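Local coordinates for protein hydrolase, haloacid dehalogenase-like family (Streptococcus pneumoniae, PDB 2FI1) that probably acts as a hydrolase of the haloacid dehalogenase-like family, with a calcium ion bound at its metal site, at residues A26-T31 / P53-T58; D42-A47 / E57-N62. All coordinates share one frame; numbering follows the deposited sequence.

Overall arrangement
Contact 1 (26-31 with 53-58) and contact 2 (42-47 with 57-62) both use helix 52-59, which packs on helix 20-34 in contact 1 and, through its C-terminal end, on helix 41-50 in contact 2. Their centres are about 5 Å apart, and they share E57 and T58. Two bridges join them directly. The F28 ring of contact 1 reaches V44 of contact 2, CD2 to CG1 at 3.6 Å, and the methyls of A55 and A47 meet CB to CB at 3.9 Å. Both contacts belong to the helical part that follows strand 8-11, with centres about 20 and 21 Å from the chain centre. The calcium site of D12, G14 and D160 includes none of their residues.

Contact 1: residues A26-T31 / P53-T58; sequences AAFVET and PFAIET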
ATOM      1  N   ALA A  26     -12.814   7.865   4.987  1.00  9.81           N
ATOM      2  CA  ALA A  26     -13.694   8.910   4.491  1.00 10.05           C
ATOM      3  C   ALA A  26     -15.036   8.318   4.091  1.00 10.23           C
ATOM      4  O   ALA A  26     -16.091   8.837   4.474  1.00 11.01           O
ATOM      5  CB  ALA A  26     -13.043   9.640   3.319  1.00 10.05           C
ATOM      6  N   ALA A  27     -15.006   7.213   3.353  1.00 10.23           N
ATOM      7  CA  ALA A  27     -16.240   6.533   2.932  1.00 10.08           C
ATOM      8  C   ALA A  27     -17.029   5.968   4.121  1.00  9.93           C
ATOM      9  O   ALA A  27     -18.254   6.031   4.145  1.00 10.05           O
ATOM     10  CB  ALA A  27     -15.928   5.436   1.958  1.00 10.41           C
ATOM     11  N   PHE A  28     -16.336   5.424   5.116  1.00  9.50           N
ATOM     12  CA  PHE A  28     -16.992   4.810   6.265  1.00 10.07           C
ATOM     13  C   PHE A  28     -17.688   5.877   7.118  1.00 10.65           C
ATOM     14  O   PHE A  28     -18.838   5.713   7.536  1.00 10.83           O
ATOM     15  CB  PHE A  28     -15.949   4.043   7.074  1.00  9.44           C
ATOM     16  CG  PHE A  28     -16.521   3.043   8.042  1.00  8.88           C
ATOM     17  CD1 PHE A  28     -16.540   1.694   7.724  1.00  9.27           C
ATOM     18  CD2 PHE A  28     -17.005   3.444   9.283  1.00  9.64           C
ATOM     19  CE1 PHE A  28     -17.037   0.757   8.624  1.00  8.83           C
ATOM     20  CE2 PHE A  28     -17.505   2.519  10.180  1.00  9.52           C
ATOM     21  CZ  PHE A  28     -17.527   1.174   9.854  1.00  9.40           C
ATOM     22  N   VAL A  29     -16.996   6.984   7.356  1.00 10.93           N
ATOM     23  CA  VAL A  29     -17.560   8.098   8.125  1.00 11.91           C
ATOM     24  C   VAL A  29     -18.775   8.680   7.395  1.00 12.77           C
ATOM     25  O   VAL A  29     -19.814   8.935   8.015  1.00 12.69           O
ATOM     26  CB  VAL A  29     -16.478   9.178   8.375  1.00 11.99           C
ATOM     27  CG1 VAL A  29     -17.092  10.477   8.908  1.00 13.19           C
ATOM     28  CG2 VAL A  29     -15.413   8.660   9.340  1.00 12.04           C
ATOM     29  N   GLU A  30     -18.678   8.873   6.084  1.00 13.70           N
ATOM     30  CA  GLU A  30     -19.811   9.435   5.355  1.00 15.74           C
ATOM     31  C   GLU A  30     -20.998   8.471   5.330  1.00 15.00           C
ATOM     32  O   GLU A  30     -22.158   8.901   5.401  1.00 15.76           O
ATOM     33  CB  GLU A  30     -19.402   9.912   3.957  1.00 16.42           C
ATOM     34  CG  GLU A  30     -19.094   8.865   2.940  1.00 19.44           C
ATOM     35  CD  GLU A  30     -18.715   9.478   1.588  1.00 19.83           C
ATOM     36  OE1 GLU A  30     -18.981  10.685   1.372  1.00 26.32           O
ATOM     37  OE2 GLU A  30     -18.133   8.767   0.751  1.00 24.16           O
ATOM     38  N   THR A  31     -20.727   7.171   5.269  1.00 14.13           N
ATOM     39  CA  THR A  31     -21.799   6.169   5.305  1.00 13.53           C
ATOM     40  C   THR A  31     -22.483   6.148   6.685  1.00 13.61           C
ATOM     41  O   THR A  31     -23.715   6.102   6.763  1.00 14.24           O
ATOM     42  CB  THR A  31     -21.283   4.769   4.912  1.00 13.50           C
ATOM     43  OG1 THR A  31     -20.582   4.841   3.663  1.00 12.86           O
ATOM     44  CG2 THR A  31     -22.436   3.779   4.769  1.00 13.66           C
ATOM     45  N   PRO A  53     -14.651  -6.243   9.199  1.00  9.87           N
ATOM     46  CA  PRO A  53     -15.635  -6.777  10.138  1.00 10.20           C
ATOM     47  C   PRO A  53     -15.544  -6.166  11.545  1.00  9.71           C
ATOM     48  O   PRO A  53     -16.580  -5.928  12.174  1.00 10.57           O
ATOM     49  CB  PRO A  53     -15.319  -8.279  10.158  1.00 10.62           C
ATOM     50  CG  PRO A  53     -14.704  -8.537   8.833  1.00 11.20           C
ATOM     51  CD  PRO A  53     -13.892  -7.317   8.538  1.00 10.47           C
ATOM     52  N   PHE A  54     -14.331  -5.892  12.023  1.00  9.72           N
ATOM     53  CA  PHE A  54     -14.185  -5.258  13.342  1.00  9.60           C
ATOM     54  C   PHE A  54     -14.775  -3.844  13.344  1.00  9.55           C
ATOM     55  O   PHE A  54     -15.471  -3.457  14.289  1.00  9.90           O
ATOM     56  CB  PHE A  54     -12.728  -5.207  13.793  1.00  9.96           C
ATOM     57  CG  PHE A  54     -12.538  -4.421  15.060  1.00 10.36           C
ATOM     58  CD1 PHE A  54     -13.060  -4.890  16.256  1.00 11.21           C
ATOM     59  CD2 PHE A  54     -11.874  -3.212  15.047  1.00 10.76           C
ATOM     60  CE1 PHE A  54     -12.915  -4.161  17.419  1.00 11.89           C
ATOM     61  CE2 PHE A  54     -11.721  -2.483  16.212  1.00 10.88           C
ATOM     62  CZ  PHE A  54     -12.253  -2.958  17.396  1.00 11.36           C
ATOM     63  N   ALA A  55     -14.506  -3.083  12.290  1.00  9.09           N
ATOM     64  CA  ALA A  55     -15.042  -1.734  12.200  1.00  9.09           C
ATOM     65  C   ALA A  55     -16.571  -1.748  12.161  1.00  9.51           C
ATOM     66  O   ALA A  55     -17.226  -0.933  12.809  1.00  9.39           O
ATOM     67  CB  ALA A  55     -14.489  -1.015  10.988  1.00  8.48           C
ATOM     68  N   ILE A  56     -17.149  -2.661  11.386  1.00 10.10           N
ATOM     69  CA  ILE A  56     -18.609  -2.755  11.294  1.00 10.83           C
ATOM     70  C   ILE A  56     -19.231  -3.234  12.601  1.00 11.79           C
ATOM     71  O   ILE A  56     -20.224  -2.677  13.049  1.00 11.97           O
ATOM     72  CB  ILE A  56     -19.045  -3.636  10.105  1.00 11.05           C
ATOM     73  CG1 ILE A  56     -18.712  -2.894   8.802  1.00 12.50           C
ATOM     74  CG2 ILE A  56     -20.539  -3.970  10.185  1.00 12.16           C
ATOM     75  CD1 ILE A  56     -18.964  -3.686   7.550  1.00 13.71           C
ATOM     76  N   GLU A  57     -18.648  -4.244  13.229  1.00 12.49           N
ATOM     77  CA  GLU A  57     -19.198  -4.704  14.509  1.00 13.91           C
ATOM     78  C   GLU A  57     -19.097  -3.617  15.580  1.00 13.46           C
ATOM     79  O   GLU A  57     -19.961  -3.523  16.457  1.00 14.12           O
ATOM     80  CB  GLU A  57     -18.515  -5.986  14.983  1.00 15.02           C
ATOM     81  CG  GLU A  57     -19.237  -6.699  16.158  1.00 19.65           C
ATOM     82  CD  GLU A  57     -20.684  -7.154  15.852  1.00 24.24           C
ATOM     83  OE1 GLU A  57     -21.135  -7.125  14.678  1.00 28.63           O
ATOM     84  OE2 GLU A  57     -21.382  -7.557  16.811  1.00 28.80           O
ATOM     85  N   THR A  58     -18.055  -2.796  15.506  1.00 12.54           N
ATOM     86  CA  THR A  58     -17.839  -1.732  16.497  1.00 12.58           C
ATOM     87  C   THR A  58     -18.786  -0.552  16.295  1.00 12.64           C
ATOM     88  O   THR A  58     -19.405  -0.074  17.260  1.00 13.60           O
ATOM     89  CB  THR A  58     -16.380  -1.249  16.460  1.00 12.61           C
ATOM     90  OG1 THR A  58     -15.533  -2.341  16.824  1.00 13.19           O
ATOM     91  CG2 THR A  58     -16.139  -0.097  17.418  1.00 12.52           C
TER
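F28 carries this contact, reaching from helix 20-34 to A55 and I56 of helix 52-59 and spanning backbones whose nearest CA atoms, F28 to A55, are 9.0 Å apart. Its CB bond points at the partner helix. With chi1 at -163°, CG stands opposite the backbone N and the ring extends outward from its own helix. Beyond CB and CG the ring divides its contacts: the CD2 side turns to V44 of helix 41-50, while CE1 and CZ meet helix 52-59. CE1 touches A55 CB at 3.9 Å and I56 CG1 at 4.0 Å; the latter atom lies at the ring edge, near its plane. The tip atom CZ meets the backbone, 3.6 Å from A55 O, which approaches the ring obliquely. No hydrogen bond crosses, so the interface rests on van der Waals packing; of the 110 Å² buried in total, F28 supplies 64 Å². F66 and Y70 of helix 66-77 meet the F28 ring edge-to-face. Within helix 20-34, the T31 hydroxyl OG1 donates to A27 O at 2.7 Å, 32° off the carbonyl plane and across it from T31 N; the hydroxyl also bonds N73 ND2. An aromatic side chain shared among helices 20-34, 41-50, 52-59 and 66-77, all following the first strand, is consistent with the helical C1-type cap of haloacid dehalogenase-like enzymes.

Contact 2: residues D42-A47 / E57-N62; sequences DSVYQA and ETFAPN
F59, the last helical residue before A60 departs from helical backbone angles, inserts its ring against S43, V44 and A47 of helix 41-50. Its chi1 of -63° sets CG opposite its own carbonyl carbon and sends the ring across to that helix. The apolar contacts differ in direction. V44 CG2 lies over one face, 4.1 Å above the ring plane and shifted toward the rim, whereas A47 CB comes to the edge, 3.7 Å from CE2. On the opposite face the neighbouring T58 places its CG2 3.6 Å above the plane, over the ring centre, so a methyl lies over each face, the T58 one from F59's own segment. S43 adds an oblique approach, its CB 4.0 Å from CZ. Polar groups take little part: no hydrogen bond joins the segments, and S43 OG is bonded to D40 OD1 while T58 OG1 turns back to F54 O within its own helix. Altogether 145 Å² is buried, about half of it contributed by F59. Consecutive helices 41-50 and 52-59 thus pack together at the C-terminal end of the second, Q39 also touching F59 and V44 also touching F28 of helix 20-34, about 21 Å from the chain centre; strand 8-11 is the middle strand of the parallel sheet.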
ATOM      1  N   ASP A  42      -9.914   9.216  13.472  1.00  8.98           N
ATOM      2  CA  ASP A  42      -8.818   8.381  13.947  1.00  9.35           C
ATOM      3  C   ASP A  42      -9.313   7.034  14.471  1.00  8.82           C
ATOM      4  O   ASP A  42      -8.641   6.023  14.286  1.00  8.99           O
ATOM      5  CB  ASP A  42      -7.999   9.099  15.030  1.00  9.18           C
ATOM      6  CG  ASP A  42      -7.203  10.273  14.496  1.00 10.91           C
ATOM      7  OD1 ASP A  42      -7.277  10.580  13.287  1.00 11.90           O
ATOM      8  OD2 ASP A  42      -6.490  10.899  15.320  1.00 11.58           O
ATOM      9  N   SER A  43     -10.479   7.013  15.109  1.00  8.44           N
ATOM     10  CA  SER A  43     -11.049   5.757  15.608  1.00  8.55           C
ATOM     11  C   SER A  43     -11.433   4.831  14.471  1.00  8.54           C
ATOM     12  O   SER A  43     -11.166   3.630  14.526  1.00  8.46           O
ATOM     13  CB  SER A  43     -12.286   5.998  16.464  1.00  8.74           C
ATOM     14  OG  SER A  43     -11.957   6.709  17.649  1.00  9.30           O
ATOM     15  N   VAL A  44     -12.084   5.395  13.462  1.00  8.30           N
ATOM     16  CA  VAL A  44     -12.531   4.621  12.310  1.00  8.38           C
ATOM     17  C   VAL A  44     -11.327   4.086  11.527  1.00  8.29           C
ATOM     18  O   VAL A  44     -11.305   2.915  11.133  1.00  8.43           O
ATOM     19  CB  VAL A  44     -13.466   5.456  11.420  1.00  8.51           C
ATOM     20  CG1 VAL A  44     -13.729   4.775  10.087  1.00  8.94           C
ATOM     21  CG2 VAL A  44     -14.790   5.704  12.143  1.00  9.80           C
ATOM     22  N   TYR A  45     -10.319   4.922  11.340  1.00  8.29           N
ATOM     23  CA  TYR A  45      -9.113   4.546  10.615  1.00  8.26           C
ATOM     24  C   TYR A  45      -8.434   3.366  11.306  1.00  8.91           C
ATOM     25  O   TYR A  45      -8.073   2.367  10.672  1.00  8.75           O
ATOM     26  CB  TYR A  45      -8.200   5.778  10.547  1.00  8.66           C
ATOM     27  CG  TYR A  45      -6.997   5.709   9.642  1.00  8.48           C
ATOM     28  CD1 TYR A  45      -6.994   6.352   8.415  1.00  8.89           C
ATOM     29  CD2 TYR A  45      -5.844   5.051  10.028  1.00  9.83           C
ATOM     30  CE1 TYR A  45      -5.884   6.323   7.598  1.00  9.18           C
ATOM     31  CE2 TYR A  45      -4.734   5.009   9.210  1.00 10.13           C
ATOM     32  CZ  TYR A  45      -4.760   5.651   7.999  1.00  9.49           C
ATOM     33  OH  TYR A  45      -3.634   5.597   7.207  1.00 11.29           O
ATOM     34  N   GLN A  46      -8.258   3.463  12.619  1.00  8.28           N
ATOM     35  CA  GLN A  46      -7.615   2.393  13.359  1.00  8.63           C
ATOM     36  C   GLN A  46      -8.439   1.119  13.314  1.00  8.57           C
ATOM     37  O   GLN A  46      -7.887   0.021  13.169  1.00  9.12           O
ATOM     38  CB  GLN A  46      -7.348   2.832  14.807  1.00  9.06           C
ATOM     39  CG  GLN A  46      -6.738   1.760  15.709  1.00 10.77           C
ATOM     40  CD  GLN A  46      -5.416   1.238  15.218  1.00 16.98           C
ATOM     41  OE1 GLN A  46      -4.659   1.951  14.544  1.00 17.31           O
ATOM     42  NE2 GLN A  46      -5.120  -0.027  15.556  1.00 20.50           N
ATOM     43  N   ALA A  47      -9.755   1.247  13.439  1.00  8.22           N
ATOM     44  CA  ALA A  47     -10.624   0.073  13.382  1.00  8.49           C
ATOM     45  C   ALA A  47     -10.523  -0.634  12.033  1.00  8.82           C
ATOM     46  O   ALA A  47     -10.456  -1.868  11.985  1.00  9.37           O
ATOM     47  CB  ALA A  47     -12.049   0.444  13.671  1.00  8.57           C
ATOM     48  N   GLU A  57     -18.648  -4.244  13.229  1.00 12.49           N
ATOM     49  CA  GLU A  57     -19.198  -4.704  14.509  1.00 13.91           C
ATOM     50  C   GLU A  57     -19.097  -3.617  15.580  1.00 13.46           C
ATOM     51  O   GLU A  57     -19.961  -3.523  16.457  1.00 14.12           O
ATOM     52  CB  GLU A  57     -18.515  -5.986  14.983  1.00 15.02           C
ATOM     53  CG  GLU A  57     -19.237  -6.699  16.158  1.00 19.65           C
ATOM     54  CD  GLU A  57     -20.684  -7.154  15.852  1.00 24.24           C
ATOM     55  OE1 GLU A  57     -21.135  -7.125  14.678  1.00 28.63           O
ATOM     56  OE2 GLU A  57     -21.382  -7.557  16.811  1.00 28.80           O
ATOM     57  N   THR A  58     -18.055  -2.796  15.506  1.00 12.54           N
ATOM     58  CA  THR A  58     -17.839  -1.732  16.497  1.00 12.58           C
ATOM     59  C   THR A  58     -18.786  -0.552  16.295  1.00 12.64           C
ATOM     60  O   THR A  58     -19.405  -0.074  17.260  1.00 13.60           O
ATOM     61  CB  THR A  58     -16.380  -1.249  16.460  1.00 12.61           C
ATOM     62  OG1 THR A  58     -15.533  -2.341  16.824  1.00 13.19           O
ATOM     63  CG2 THR A  58     -16.139  -0.097  17.418  1.00 12.52           C
ATOM     64  N   PHE A  59     -18.922  -0.097  15.052  1.00 11.97           N
ATOM     65  CA  PHE A  59     -19.599   1.162  14.761  1.00 12.22           C
ATOM     66  C   PHE A  59     -20.952   1.016  14.062  1.00 12.69           C
ATOM     67  O   PHE A  59     -21.756   1.951  14.108  1.00 13.33           O
ATOM     68  CB  PHE A  59     -18.688   2.047  13.900  1.00 11.54           C
ATOM     69  CG  PHE A  59     -17.409   2.435  14.576  1.00 10.96           C
ATOM     70  CD1 PHE A  59     -17.424   3.164  15.754  1.00 11.32           C
ATOM     71  CD2 PHE A  59     -16.186   2.082  14.031  1.00 10.02           C
ATOM     72  CE1 PHE A  59     -16.248   3.514  16.375  1.00 11.98           C
ATOM     73  CE2 PHE A  59     -15.005   2.430  14.651  1.00 10.82           C
ATOM     74  CZ  PHE A  59     -15.033   3.147  15.828  1.00 11.54           C
ATOM     75  N   ALA A  60     -21.205  -0.120  13.403  1.00 13.49           N
ATOM     76  CA  ALA A  60     -22.376  -0.280  12.528  1.00 14.90           C
ATOM     77  C   ALA A  60     -23.005  -1.680  12.573  1.00 16.03           C
ATOM     78  O   ALA A  60     -23.437  -2.186  11.541  1.00 16.11           O
ATOM     79  CB  ALA A  60     -21.974   0.053  11.094  1.00 14.85           C
ATOM     80  N   PRO A  61     -23.074  -2.300  13.763  1.00 18.08           N
ATOM     81  CA  PRO A  61     -23.451  -3.721  13.815  1.00 19.42           C
ATOM     82  C   PRO A  61     -24.839  -4.052  13.270  1.00 20.99           C
ATOM     83  O   PRO A  61     -25.015  -5.115  12.670  1.00 21.36           O
ATOM     84  CB  PRO A  61     -23.364  -4.049  15.310  1.00 19.78           C
ATOM     85  CG  PRO A  61     -23.521  -2.742  15.999  1.00 19.31           C
ATOM     86  CD  PRO A  61     -22.812  -1.763  15.108  1.00 18.24           C
ATOM     87  N   ASN A  62     -25.801  -3.153  13.459  1.00 22.27           N
ATOM     88  CA  ASN A  62     -27.187  -3.395  13.033  1.00 23.54           C
ATOM     89  C   ASN A  62     -27.716  -2.322  12.086  1.00 23.68           C
ATOM     90  O   ASN A  62     -28.925  -2.078  12.012  1.00 24.48           O
ATOM     91  CB  ASN A  62     -28.091  -3.502  14.263  1.00 24.09           C
ATOM     92  CG  ASN A  62     -27.639  -4.578  15.225  1.00 25.16           C
ATOM     93  OD1 ASN A  62     -27.300  -4.295  16.373  1.00 28.28           O
ATOM     94  ND2 ASN A  62     -27.612  -5.819  14.754  1.00 27.31           N
TER